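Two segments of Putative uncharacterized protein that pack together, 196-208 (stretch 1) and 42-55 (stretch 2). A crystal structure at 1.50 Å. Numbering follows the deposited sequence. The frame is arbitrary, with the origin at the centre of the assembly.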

# COMPACT_ATOMS: atom_id res chain seq x y z
N SER A 196 9.40 -3.19 2.02
CA SER A 196 8.67 -2.45 3.09
C SER A 196 9.06 -2.89 4.47
O SER A 196 9.13 -4.09 4.69
CB SER A 196 7.13 -2.55 2.91
OG SER A 196 6.82 -3.83 2.47
N THR A 197 9.03 -1.99 5.44
CA THR A 197 9.15 -2.45 6.87
C THR A 197 7.78 -2.95 7.46
O THR A 197 7.66 -3.84 8.31
CB THR A 197 9.73 -1.34 7.75
OG1 THR A 197 8.89 -0.18 7.67
CG2 THR A 197 11.17 -0.99 7.26
N ASN A 198 6.75 -2.36 6.93
CA ASN A 198 5.44 -2.60 7.36
C ASN A 198 4.57 -2.03 6.26
O ASN A 198 5.05 -1.30 5.38
CB ASN A 198 5.08 -2.06 8.72
CG ASN A 198 5.10 -0.57 8.76
OD1 ASN A 198 4.29 0.06 8.12
ND2 ASN A 198 6.05 0.02 9.54
N ALA A 199 3.32 -2.38 6.26
CA ALA A 199 2.45 -2.07 5.18
C ALA A 199 2.26 -0.57 4.98
O ALA A 199 2.11 -0.10 3.84
CB ALA A 199 1.11 -2.72 5.37
N ALA A 200 2.26 0.17 6.07
CA ALA A 200 2.11 1.63 5.94
C ALA A 200 3.38 2.27 5.31
O ALA A 200 3.25 3.17 4.46
CB ALA A 200 1.80 2.20 7.31
N ASP A 201 4.55 1.78 5.72
CA ASP A 201 5.77 2.19 5.04
C ASP A 201 5.72 1.85 3.56
O ASP A 201 6.12 2.63 2.70
CB ASP A 201 6.96 1.49 5.67
CG ASP A 201 8.27 1.85 5.03
OD1 ASP A 201 8.63 3.04 5.13
OD2 ASP A 201 8.97 0.91 4.53
N GLY A 202 5.16 0.66 3.22
CA GLY A 202 5.06 0.30 1.81
C GLY A 202 4.19 1.27 1.03
O GLY A 202 4.49 1.63 -0.14
N VAL A 203 3.07 1.73 1.61
CA VAL A 203 2.22 2.69 0.92
C VAL A 203 2.96 4.00 0.69
O VAL A 203 2.82 4.62 -0.37
CB VAL A 203 0.91 2.94 1.65
CG1 VAL A 203 0.13 4.06 1.03
CG2 VAL A 203 0.09 1.70 1.68
N LYS A 204 3.70 4.42 1.72
CA LYS A 204 4.56 5.64 1.66
C LYS A 204 5.49 5.54 0.44
O LYS A 204 5.59 6.50 -0.34
CB LYS A 204 5.39 5.82 2.91
CG LYS A 204 6.26 7.10 2.83
CD LYS A 204 7.23 7.13 4.03
CE LYS A 204 8.23 8.28 4.04
NZ LYS A 204 8.90 8.61 5.37
N ILE A 205 6.13 4.40 0.31
CA ILE A 205 7.03 4.15 -0.85
C ILE A 205 6.31 4.28 -2.17
O ILE A 205 6.78 4.96 -3.14
CB ILE A 205 7.78 2.84 -0.70
CG1 ILE A 205 8.76 2.84 0.47
CG2 ILE A 205 8.44 2.43 -2.02
CD1 ILE A 205 9.18 1.49 0.96
N CYS A 206 5.16 3.67 -2.27
CA CYS A 206 4.42 3.62 -3.48
C CYS A 206 3.87 5.01 -3.88
O CYS A 206 3.87 5.40 -5.05
CB CYS A 206 3.27 2.64 -3.33
SG CYS A 206 3.74 0.88 -3.31
N GLN A 207 3.44 5.74 -2.87
CA GLN A 207 3.00 7.13 -3.11
C GLN A 207 4.11 8.04 -3.67
O GLN A 207 3.85 8.83 -4.58
CB GLN A 207 2.42 7.74 -1.85
CG GLN A 207 1.07 7.18 -1.45
CD GLN A 207 -0.15 7.64 -2.28
OE1 GLN A 207 -0.10 7.88 -3.49
NE2 GLN A 207 -1.28 7.74 -1.61
N ARG A 208 5.34 7.85 -3.20
CA ARG A 208 6.49 8.56 -3.72
C ARG A 208 6.73 8.22 -5.18
O ARG A 208 7.12 9.09 -5.98
CB ARG A 208 7.75 8.33 -2.87
CG ARG A 208 7.67 8.92 -1.47
CD ARG A 208 8.81 8.60 -0.57
NE ARG A 208 8.78 9.52 0.58
CZ ARG A 208 9.85 9.90 1.29
NH1 ARG A 208 11.00 9.27 1.09
NH2 ARG A 208 9.77 10.84 2.26
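Stretch 2 (42-55) FQQGMTKVGERFDS

Stretch 2 is helical through nearly all its length, the helix having begun earlier in the chain, and runs largely against the helix 199-208, at 139° between N-to-C directions, with the axes 8.0 Å apart at closest. So near an approach rests on small residues: Ala-200 and Gly-50 bring their CA atoms to 5.0 Å, and Ala-200 CB lies 3.7 Å from Gly-50 CA and 3.6 Å from Met-46 O. A CB on Gly-50 would clash with that methyl.

The polar work gathers at the start of helix 199-208. Asn-198 is its N-cap: OD1 accepts from Asp-201 N at 3.0 Å and, weakly, from Ala-200 N at 2.9 Å. Across the interface Asn-198 ND2 donates to Asp-54 OD1 at 2.7 Å and weakly to Gly-50 O at 3.2 Å, an oxygen that also accepts from Asp-54 N at 3.0 Å. Thr-197 OG1 donates to Asp-54 OD2 at 3.0 Å, so both carboxylate oxygens are engaged. Thr-197 N, in turn, donates to Asp-201 OD2 at 3.0 Å.

Farther along, two waters bridge the helices. Water 1 lies 2.8 Å from Ala-200 O, to which it donates, and 2.9 Å from Thr-47 OG1; water 2 accepts from Lys-204 NZ (2.6 Å) and donates to Glu-51 OE2 (2.8 Å). Lys-204 CD packs 3.8 Å from Thr-47 CG2. Gln-207 NE2 and Gln-43 NE2, 3.4 Å apart, are both donors and form no bond.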

# COMPACT_ATOMS: atom_id res chain seq x y z
N PHE A 42 -4.59 12.98 5.93
CA PHE A 42 -4.77 11.63 6.39
C PHE A 42 -3.72 10.65 5.89
O PHE A 42 -3.23 9.75 6.65
CB PHE A 42 -6.19 11.16 6.07
CG PHE A 42 -7.28 11.81 6.87
CD1 PHE A 42 -7.09 12.32 8.16
CD2 PHE A 42 -8.59 11.80 6.33
CE1 PHE A 42 -8.17 12.84 8.93
CE2 PHE A 42 -9.66 12.29 7.09
CZ PHE A 42 -9.44 12.84 8.35
N GLN A 43 -3.29 10.82 4.69
CA GLN A 43 -2.22 9.96 4.12
C GLN A 43 -0.89 10.18 4.90
O GLN A 43 -0.12 9.27 5.14
CB GLN A 43 -2.11 10.24 2.59
CG GLN A 43 -3.29 9.69 1.83
CD GLN A 43 -3.30 9.92 0.33
OE1 GLN A 43 -4.23 9.43 -0.38
NE2 GLN A 43 -2.35 10.65 -0.14
N GLN A 44 -0.59 11.42 5.29
CA GLN A 44 0.55 11.70 6.07
C GLN A 44 0.39 11.05 7.41
O GLN A 44 1.35 10.50 7.98
CB GLN A 44 0.68 13.19 6.15
CG GLN A 44 1.19 13.74 7.47
CD GLN A 44 1.26 15.27 7.47
OE1 GLN A 44 0.84 15.93 6.50
NE2 GLN A 44 1.76 15.84 8.57
N GLY A 45 -0.81 11.06 7.98
CA GLY A 45 -1.01 10.36 9.23
C GLY A 45 -0.85 8.85 9.22
O GLY A 45 -0.42 8.23 10.20
N MET A 46 -1.23 8.24 8.08
CA MET A 46 -0.93 6.83 7.87
C MET A 46 0.56 6.49 7.99
O MET A 46 0.94 5.49 8.53
CB MET A 46 -1.47 6.38 6.48
CG MET A 46 -1.11 4.95 6.19
SD MET A 46 -2.05 3.96 7.30
CE MET A 46 -3.31 3.97 6.02
N THR A 47 1.39 7.34 7.41
CA THR A 47 2.80 7.20 7.56
C THR A 47 3.25 7.20 9.02
O THR A 47 4.10 6.41 9.45
CB THR A 47 3.54 8.18 6.70
OG1 THR A 47 3.27 7.89 5.31
CG2 THR A 47 5.01 8.12 6.95
N LYS A 48 2.64 8.07 9.78
CA LYS A 48 2.91 8.15 11.23
C LYS A 48 2.44 6.86 11.98
O LYS A 48 3.09 6.38 12.89
CB LYS A 48 2.26 9.43 11.79
CG LYS A 48 2.96 10.72 11.36
CD LYS A 48 2.13 11.97 11.76
CE LYS A 48 2.41 13.26 10.97
NZ LYS A 48 3.83 13.73 11.07
N VAL A 49 1.33 6.23 11.57
CA VAL A 49 0.94 4.90 12.06
C VAL A 49 2.05 3.90 11.82
O VAL A 49 2.43 3.18 12.76
CB VAL A 49 -0.37 4.42 11.42
CG1 VAL A 49 -0.72 3.04 11.91
CG2 VAL A 49 -1.52 5.35 11.83
N GLY A 50 2.62 3.90 10.63
CA GLY A 50 3.72 3.02 10.41
C GLY A 50 4.93 3.26 11.28
O GLY A 50 5.54 2.30 11.75
N GLU A 51 5.25 4.54 11.50
CA GLU A 51 6.38 4.88 12.35
C GLU A 51 6.15 4.35 13.81
O GLU A 51 7.02 3.80 14.46
CB GLU A 51 6.55 6.40 12.39
CG GLU A 51 7.13 6.94 11.09
CD GLU A 51 7.05 8.46 10.91
OE1 GLU A 51 6.65 9.21 11.84
OE2 GLU A 51 7.42 8.91 9.81
N ARG A 52 4.91 4.48 14.27
CA ARG A 52 4.48 4.01 15.59
C ARG A 52 4.42 2.50 15.77
O ARG A 52 4.63 1.96 16.87
CB ARG A 52 3.19 4.73 16.01
CG ARG A 52 3.34 6.23 16.09
CD ARG A 52 2.08 6.95 16.35
NE ARG A 52 1.61 6.80 17.73
CZ ARG A 52 0.56 7.53 18.19
NH1 ARG A 52 -0.06 8.41 17.38
NH2 ARG A 52 0.13 7.40 19.42
N PHE A 53 4.17 1.79 14.69
CA PHE A 53 4.33 0.36 14.66
C PHE A 53 5.84 -0.02 14.73
O PHE A 53 6.18 -0.94 15.47
CB PHE A 53 3.69 -0.18 13.38
CG PHE A 53 3.87 -1.66 13.21
CD1 PHE A 53 3.04 -2.53 13.85
CD2 PHE A 53 4.94 -2.18 12.47
CE1 PHE A 53 3.22 -3.90 13.74
CE2 PHE A 53 5.13 -3.53 12.33
CZ PHE A 53 4.28 -4.39 12.98
N ASP A 54 6.65 0.66 13.95
CA ASP A 54 8.07 0.32 13.87
C ASP A 54 8.76 0.57 15.19
O ASP A 54 9.67 -0.15 15.51
CB ASP A 54 8.81 1.06 12.75
CG ASP A 54 8.55 0.42 11.36
OD1 ASP A 54 8.01 -0.74 11.26
OD2 ASP A 54 8.88 1.11 10.38
N SER A 55 8.25 1.51 15.99
CA SER A 55 8.81 1.81 17.33
C SER A 55 8.40 0.81 18.36
O SER A 55 9.00 0.76 19.44
CB SER A 55 8.35 3.20 17.73
OG SER A 55 6.97 3.17 18.24
O HOH W 1 1.75 5.57 4.64
O HOH W 2 8.35 7.41 7.66